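Local structure of transcriptional regulator (Corynebacterium diphtheriae, 3LMM) at residues 435-445 / 478-488. The protein is of uncertain function but is probably a transcriptional regulator, combining a Schlafen AlbA-like domain that carries a bound cobalt ion with C-terminal helix-turn-helix-related regions that probably bind DNA. Residues are numbered along the deposited sequence; the frame is centred on the assembly and turned at random.
Sequences VLYLLFQRPFI and LIIAHDGVWLL
Ile445 and Trp486 pair their backbones in a single antiparallel bridge, a hydrogen-bonded pair. Ile445 N donates to Trp486 O over 2.6 Å. Trp486 N returns a bond to Ile445 O over 2.9 Å. Beside the bridge, Ile445 CG2 meets Trp486 CB at 3.6 Å, the two side chains running at about a right angle. One residue back, Phe444 CD2 lies 3.7 Å from Val485 CG1, and Val485 CG2 rests against Phe444 CB. The CG of Phe444 lies between backbone N and carbonyl carbon (chi1 68°), a rotation that holds the ring beside Val485.

The helix contributes apolar side chains. Leu439 CD1 reaches Ile479 CG2 at 3.6 Å, packs on Leu488 CB and lies against the strand backbone at Leu487 and Leu488. A turn earlier, Leu436 CD2 lies 3.5 Å from Leu488 CD1 and touches Leu478 CD2, while Val435 CG1 completes the row against Ile479 CG2 at 3.9 Å. Measured on the short segments, helix 435-441 crosses strand 485-488 almost perpendicularly (-85°), their axes 8.5 Å apart.

Strands 479-482 and 485-488 form a two-stranded antiparallel hairpin; coming after helices 447-454 and 458-469, it is consistent with the wing of a winged helix-turn-helix. The Ile445-Trp486 bridge ties it to the chain following helix 435-441. Helix 458-469 packs on Val435, Ile479 and Trp486, helix 447-454 on Ile445, and helix 490-496 on Leu478, Leu487 and Leu488.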
ATOM      1  N   VAL A 435       1.532  18.014  -3.646  1.00 21.32           N
ATOM      2  CA  VAL A 435       1.376  19.436  -3.383  1.00 18.99           C
ATOM      3  C   VAL A 435       2.012  20.254  -4.503  1.00 24.59           C
ATOM      4  O   VAL A 435       1.340  21.091  -5.097  1.00 34.78           O
ATOM      5  CB  VAL A 435       1.990  19.851  -2.045  1.00 11.46           C
ATOM      6  CG1 VAL A 435       2.001  21.365  -1.934  1.00  1.00           C
ATOM      7  CG2 VAL A 435       1.174  19.263  -0.915  1.00  7.15           C
ATOM      8  N   LEU A 436       3.286  20.028  -4.812  1.00 17.53           N
ATOM      9  CA  LEU A 436       3.881  20.805  -5.888  1.00 25.30           C
ATOM     10  C   LEU A 436       3.093  20.638  -7.192  1.00 33.89           C
ATOM     11  O   LEU A 436       2.927  21.602  -7.949  1.00 32.75           O
ATOM     12  CB  LEU A 436       5.340  20.419  -6.111  1.00 15.65           C
ATOM     13  CG  LEU A 436       6.269  21.056  -5.084  1.00 28.91           C
ATOM     14  CD1 LEU A 436       7.684  20.511  -5.225  1.00 28.18           C
ATOM     15  CD2 LEU A 436       6.243  22.554  -5.263  1.00 25.37           C
ATOM     16  N   TYR A 437       2.583  19.439  -7.457  1.00 27.50           N
ATOM     17  CA  TYR A 437       1.843  19.260  -8.696  1.00 27.62           C
ATOM     18  C   TYR A 437       0.570  20.097  -8.729  1.00 27.72           C
ATOM     19  O   TYR A 437       0.319  20.788  -9.711  1.00 31.46           O
ATOM     20  CB  TYR A 437       1.520  17.781  -8.946  1.00 34.00           C
ATOM     21  CG  TYR A 437       0.747  17.545 -10.238  1.00 34.82           C
ATOM     22  CD1 TYR A 437      -0.627  17.293 -10.215  1.00 35.20           C
ATOM     23  CD2 TYR A 437       1.383  17.626 -11.486  1.00 37.63           C
ATOM     24  CE1 TYR A 437      -1.358  17.131 -11.396  1.00 36.53           C
ATOM     25  CE2 TYR A 437       0.666  17.466 -12.679  1.00 38.83           C
ATOM     26  CZ  TYR A 437      -0.707  17.218 -12.626  1.00 41.69           C
ATOM     27  OH  TYR A 437      -1.423  17.064 -13.796  1.00 36.45           O
ATOM     28  N   LEU A 438      -0.238  20.047  -7.675  1.00 23.71           N
ATOM     29  CA  LEU A 438      -1.460  20.841  -7.670  1.00 23.46           C
ATOM     30  C   LEU A 438      -1.150  22.300  -7.948  1.00 30.25           C
ATOM     31  O   LEU A 438      -1.952  23.004  -8.561  1.00 27.69           O
ATOM     32  CB  LEU A 438      -2.166  20.729  -6.330  1.00 16.41           C
ATOM     33  CG  LEU A 438      -2.651  19.323  -6.059  1.00 10.35           C
ATOM     34  CD1 LEU A 438      -3.414  19.291  -4.758  1.00 11.40           C
ATOM     35  CD2 LEU A 438      -3.528  18.875  -7.214  1.00 14.25           C
ATOM     36  N   LEU A 439       0.012  22.762  -7.498  1.00 32.22           N
ATOM     37  CA  LEU A 439       0.369  24.150  -7.732  1.00 41.57           C
ATOM     38  C   LEU A 439       0.913  24.415  -9.136  1.00 49.94           C
ATOM     39  O   LEU A 439       1.009  25.579  -9.547  1.00 54.03           O
ATOM     40  CB  LEU A 439       1.365  24.636  -6.687  1.00 33.38           C
ATOM     41  CG  LEU A 439       0.835  24.859  -5.273  1.00 33.43           C
ATOM     42  CD1 LEU A 439       1.950  25.504  -4.479  1.00 34.98           C
ATOM     43  CD2 LEU A 439      -0.397  25.745  -5.257  1.00 16.55           C
ATOM     44  N   PHE A 440       1.275  23.353  -9.864  1.00 52.27           N
ATOM     45  CA  PHE A 440       1.764  23.494 -11.240  1.00 46.14           C
ATOM     46  C   PHE A 440       0.562  23.894 -12.077  1.00 46.81           C
ATOM     47  O   PHE A 440       0.703  24.533 -13.118  1.00 47.32           O
ATOM     48  CB  PHE A 440       2.309  22.170 -11.809  1.00 53.36           C
ATOM     49  CG  PHE A 440       3.641  21.730 -11.234  1.00 63.25           C
ATOM     50  CD1 PHE A 440       4.504  22.641 -10.620  1.00 62.24           C
ATOM     51  CD2 PHE A 440       4.045  20.390 -11.348  1.00 56.81           C
ATOM     52  CE1 PHE A 440       5.746  22.227 -10.129  1.00 56.77           C
ATOM     53  CE2 PHE A 440       5.280  19.961 -10.865  1.00 39.24           C
ATOM     54  CZ  PHE A 440       6.135  20.878 -10.252  1.00 54.09           C
ATOM     55  N   GLN A 441      -0.620  23.492 -11.608  1.00 53.78           N
ATOM     56  CA  GLN A 441      -1.886  23.776 -12.283  1.00 55.09           C
ATOM     57  C   GLN A 441      -2.517  25.024 -11.678  1.00 54.20           C
ATOM     58  O   GLN A 441      -2.402  26.122 -12.215  1.00 60.86           O
ATOM     59  CB  GLN A 441      -2.873  22.622 -12.093  1.00 58.02           C
ATOM     60  CG  GLN A 441      -2.290  21.229 -12.185  1.00 60.78           C
ATOM     61  CD  GLN A 441      -1.790  20.898 -13.569  1.00 71.91           C
ATOM     62  OE1 GLN A 441      -0.739  21.383 -13.996  1.00 69.98           O
ATOM     63  NE2 GLN A 441      -2.552  20.083 -14.291  1.00 82.16           N
ATOM     64  N   ARG A 442      -3.191  24.828 -10.550  1.00 47.93           N
ATOM     65  CA  ARG A 442      -3.868  25.901  -9.846  1.00 40.93           C
ATOM     66  C   ARG A 442      -2.891  26.946  -9.321  1.00 37.56           C
ATOM     67  O   ARG A 442      -1.714  26.665  -9.109  1.00 35.09           O
ATOM     68  CB  ARG A 442      -4.665  25.314  -8.679  1.00 41.57           C
ATOM     69  CG  ARG A 442      -5.587  24.172  -9.060  1.00 45.46           C
ATOM     70  CD  ARG A 442      -6.131  23.524  -7.808  1.00 60.32           C
ATOM     71  NE  ARG A 442      -6.860  24.488  -6.990  1.00 58.68           N
ATOM     72  CZ  ARG A 442      -8.162  24.720  -7.103  1.00 68.21           C
ATOM     73  NH1 ARG A 442      -8.751  25.621  -6.324  1.00 72.61           N
ATOM     74  NH2 ARG A 442      -8.878  24.034  -7.988  1.00 67.03           N
ATOM     75  N   PRO A 443      -3.373  28.179  -9.110  1.00 35.05           N
ATOM     76  CA  PRO A 443      -2.548  29.276  -8.601  1.00 34.86           C
ATOM     77  C   PRO A 443      -2.444  29.205  -7.070  1.00 34.45           C
ATOM     78  O   PRO A 443      -1.387  29.459  -6.489  1.00 36.56           O
ATOM     79  CB  PRO A 443      -3.308  30.512  -9.071  1.00 32.03           C
ATOM     80  CG  PRO A 443      -4.721  30.082  -8.902  1.00 34.95           C
ATOM     81  CD  PRO A 443      -4.713  28.672  -9.475  1.00 35.84           C
ATOM     82  N   PHE A 444      -3.550  28.866  -6.422  1.00 22.11           N
ATOM     83  CA  PHE A 444      -3.560  28.739  -4.978  1.00 27.39           C
ATOM     84  C   PHE A 444      -4.076  27.352  -4.623  1.00 29.88           C
ATOM     85  O   PHE A 444      -4.799  26.720  -5.402  1.00 28.08           O
ATOM     86  CB  PHE A 444      -4.452  29.803  -4.333  1.00 38.19           C
ATOM     87  CG  PHE A 444      -5.914  29.632  -4.623  1.00 47.11           C
ATOM     88  CD1 PHE A 444      -6.441  30.013  -5.857  1.00 53.44           C
ATOM     89  CD2 PHE A 444      -6.754  29.037  -3.686  1.00 49.59           C
ATOM     90  CE1 PHE A 444      -7.786  29.801  -6.161  1.00 57.58           C
ATOM     91  CE2 PHE A 444      -8.104  28.818  -3.977  1.00 61.64           C
ATOM     92  CZ  PHE A 444      -8.622  29.199  -5.220  1.00 62.42           C
ATOM     93  N   ILE A 445      -3.706  26.867  -3.445  1.00 28.81           N
ATOM     94  CA  ILE A 445      -4.144  25.553  -3.029  1.00 30.52           C
ATOM     95  C   ILE A 445      -4.779  25.614  -1.630  1.00 35.04           C
ATOM     96  O   ILE A 445      -4.297  26.322  -0.744  1.00 39.16           O
ATOM     97  CB  ILE A 445      -2.935  24.559  -3.106  1.00 30.46           C
ATOM     98  CG1 ILE A 445      -3.451  23.176  -3.453  1.00 42.61           C
ATOM     99  CG2 ILE A 445      -2.154  24.511  -1.818  1.00 27.80           C
ATOM    100  CD1 ILE A 445      -4.089  23.131  -4.830  1.00 54.51           C
ATOM    101  N   LEU A 478       8.563  25.818   0.264  1.00 36.13           N
ATOM    102  CA  LEU A 478       7.846  25.511  -0.964  1.00 27.79           C
ATOM    103  C   LEU A 478       6.594  26.360  -1.062  1.00 28.87           C
ATOM    104  O   LEU A 478       6.471  27.216  -1.933  1.00 29.21           O
ATOM    105  CB  LEU A 478       7.453  24.039  -0.989  1.00 21.79           C
ATOM    106  CG  LEU A 478       8.546  23.040  -1.277  1.00 17.44           C
ATOM    107  CD1 LEU A 478       7.942  21.651  -1.320  1.00 24.39           C
ATOM    108  CD2 LEU A 478       9.192  23.369  -2.594  1.00  8.74           C
ATOM    109  N   ILE A 479       5.659  26.113  -0.160  1.00 25.73           N
ATOM    110  CA  ILE A 479       4.431  26.863  -0.165  1.00 30.90           C
ATOM    111  C   ILE A 479       4.514  27.964   0.865  1.00 37.51           C
ATOM    112  O   ILE A 479       5.330  27.915   1.790  1.00 35.46           O
ATOM    113  CB  ILE A 479       3.231  25.971   0.129  1.00 26.32           C
ATOM    114  CG1 ILE A 479       3.478  25.155   1.377  1.00 30.45           C
ATOM    115  CG2 ILE A 479       2.990  25.043  -1.029  1.00 31.69           C
ATOM    116  CD1 ILE A 479       2.412  24.141   1.626  1.00 33.42           C
ATOM    117  N   ILE A 480       3.668  28.968   0.685  1.00 42.34           N
ATOM    118  CA  ILE A 480       3.622  30.111   1.581  1.00 44.05           C
ATOM    119  C   ILE A 480       2.152  30.439   1.776  1.00 48.00           C
ATOM    120  O   ILE A 480       1.357  30.316   0.848  1.00 47.77           O
ATOM    121  CB  ILE A 480       4.371  31.321   0.963  1.00 44.61           C
ATOM    122  CG1 ILE A 480       5.170  32.057   2.043  1.00 56.99           C
ATOM    123  CG2 ILE A 480       3.388  32.258   0.291  1.00 37.10           C
ATOM    124  CD1 ILE A 480       4.333  32.622   3.191  1.00 72.65           C
ATOM    125  N   ALA A 481       1.796  30.848   2.987  1.00 53.18           N
ATOM    126  CA  ALA A 481       0.415  31.183   3.298  1.00 61.28           C
ATOM    127  C   ALA A 481       0.072  32.646   2.988  1.00 68.96           C
ATOM    128  O   ALA A 481       0.894  33.548   3.176  1.00 69.45           O
ATOM    129  CB  ALA A 481       0.122  30.873   4.762  1.00 40.06           C
ATOM    130  N   HIS A 482      -1.147  32.859   2.498  1.00 73.87           N
ATOM    131  CA  HIS A 482      -1.661  34.187   2.175  1.00 76.25           C
ATOM    132  C   HIS A 482      -3.174  34.137   2.347  1.00 77.21           C
ATOM    133  O   HIS A 482      -3.822  33.178   1.926  1.00 70.18           O
ATOM    134  CB  HIS A 482      -1.306  34.585   0.738  1.00 82.16           C
ATOM    135  CG  HIS A 482      -1.702  35.988   0.383  1.00 93.07           C
ATOM    136  ND1 HIS A 482      -1.211  37.094   1.046  1.00 95.68           N
ATOM    137  CD2 HIS A 482      -2.547  36.464  -0.563  1.00 93.14           C
ATOM    138  CE1 HIS A 482      -1.736  38.189   0.523  1.00 98.63           C
ATOM    139  NE2 HIS A 482      -2.549  37.835  -0.455  1.00 98.86           N
ATOM    140  N   ASP A 483      -3.733  35.169   2.970  1.00 82.90           N
ATOM    141  CA  ASP A 483      -5.167  35.212   3.209  1.00 88.18           C
ATOM    142  C   ASP A 483      -5.544  33.924   3.918  1.00 83.49           C
ATOM    143  O   ASP A 483      -5.134  33.689   5.055  1.00 87.88           O
ATOM    144  CB  ASP A 483      -5.935  35.323   1.888  1.00 98.96           C
ATOM    145  CG  ASP A 483      -5.702  36.648   1.187  1.00110.00           C
ATOM    146  OD1 ASP A 483      -6.237  36.825   0.067  1.00111.86           O
ATOM    147  OD2 ASP A 483      -4.989  37.510   1.757  1.00112.05           O
ATOM    148  N   GLY A 484      -6.314  33.084   3.239  1.00 71.09           N
ATOM    149  CA  GLY A 484      -6.719  31.831   3.839  1.00 64.42           C
ATOM    150  C   GLY A 484      -6.389  30.653   2.952  1.00 59.84           C
ATOM    151  O   GLY A 484      -7.033  29.609   3.039  1.00 63.73           O
ATOM    152  N   VAL A 485      -5.385  30.810   2.098  1.00 51.73           N
ATOM    153  CA  VAL A 485      -5.004  29.735   1.196  1.00 43.94           C
ATOM    154  C   VAL A 485      -3.494  29.572   1.187  1.00 43.72           C
ATOM    155  O   VAL A 485      -2.785  30.267   1.914  1.00 48.64           O
ATOM    156  CB  VAL A 485      -5.483  30.030  -0.234  1.00 41.06           C
ATOM    157  CG1 VAL A 485      -6.972  30.323  -0.225  1.00 32.43           C
ATOM    158  CG2 VAL A 485      -4.730  31.207  -0.800  1.00 33.78           C
ATOM    159  N   TRP A 486      -3.006  28.643   0.375  1.00 37.43           N
ATOM    160  CA  TRP A 486      -1.574  28.394   0.256  1.00 34.87           C
ATOM    161  C   TRP A 486      -1.152  28.543  -1.185  1.00 33.90           C
ATOM    162  O   TRP A 486      -1.935  28.295  -2.095  1.00 31.78           O
ATOM    163  CB  TRP A 486      -1.239  26.979   0.704  1.00 30.47           C
ATOM    164  CG  TRP A 486      -0.902  26.880   2.106  1.00 35.10           C
ATOM    165  CD1 TRP A 486       0.242  27.322   2.712  1.00 42.20           C
ATOM    166  CD2 TRP A 486      -1.718  26.328   3.133  1.00 44.47           C
ATOM    167  NE1 TRP A 486       0.187  27.075   4.066  1.00 48.27           N
ATOM    168  CE2 TRP A 486      -1.009  26.464   4.350  1.00 53.14           C
ATOM    169  CE3 TRP A 486      -2.984  25.727   3.145  1.00 48.39           C
ATOM    170  CZ2 TRP A 486      -1.531  26.021   5.576  1.00 59.42           C
ATOM    171  CZ3 TRP A 486      -3.509  25.285   4.364  1.00 58.63           C
ATOM    172  CH2 TRP A 486      -2.779  25.434   5.564  1.00 65.39           C
ATOM    173  N   LEU A 487       0.092  28.942  -1.401  1.00 34.91           N
ATOM    174  CA  LEU A 487       0.569  29.083  -2.766  1.00 41.56           C
ATOM    175  C   LEU A 487       2.085  28.989  -2.927  1.00 37.26           C
ATOM    176  O   LEU A 487       2.851  29.324  -2.028  1.00 30.24           O
ATOM    177  CB  LEU A 487       0.013  30.378  -3.380  1.00 45.46           C
ATOM    178  CG  LEU A 487      -0.045  31.638  -2.516  1.00 36.44           C
ATOM    179  CD1 LEU A 487       1.338  32.250  -2.469  1.00 37.96           C
ATOM    180  CD2 LEU A 487      -1.043  32.622  -3.093  1.00 25.03           C
ATOM    181  N   LEU A 488       2.500  28.506  -4.092  1.00 36.23           N
ATOM    182  CA  LEU A 488       3.904  28.322  -4.408  1.00 33.45           C
ATOM    183  C   LEU A 488       4.736  29.563  -4.101  1.00 35.61           C
ATOM    184  O   LEU A 488       4.331  30.676  -4.423  1.00 39.53           O
ATOM    185  CB  LEU A 488       4.036  27.949  -5.879  1.00 22.30           C
ATOM    186  CG  LEU A 488       5.355  27.315  -6.297  1.00 27.67           C
ATOM    187  CD1 LEU A 488       5.584  26.018  -5.537  1.00 21.99           C
ATOM    188  CD2 LEU A 488       5.329  27.063  -7.790  1.00 22.28           C
TER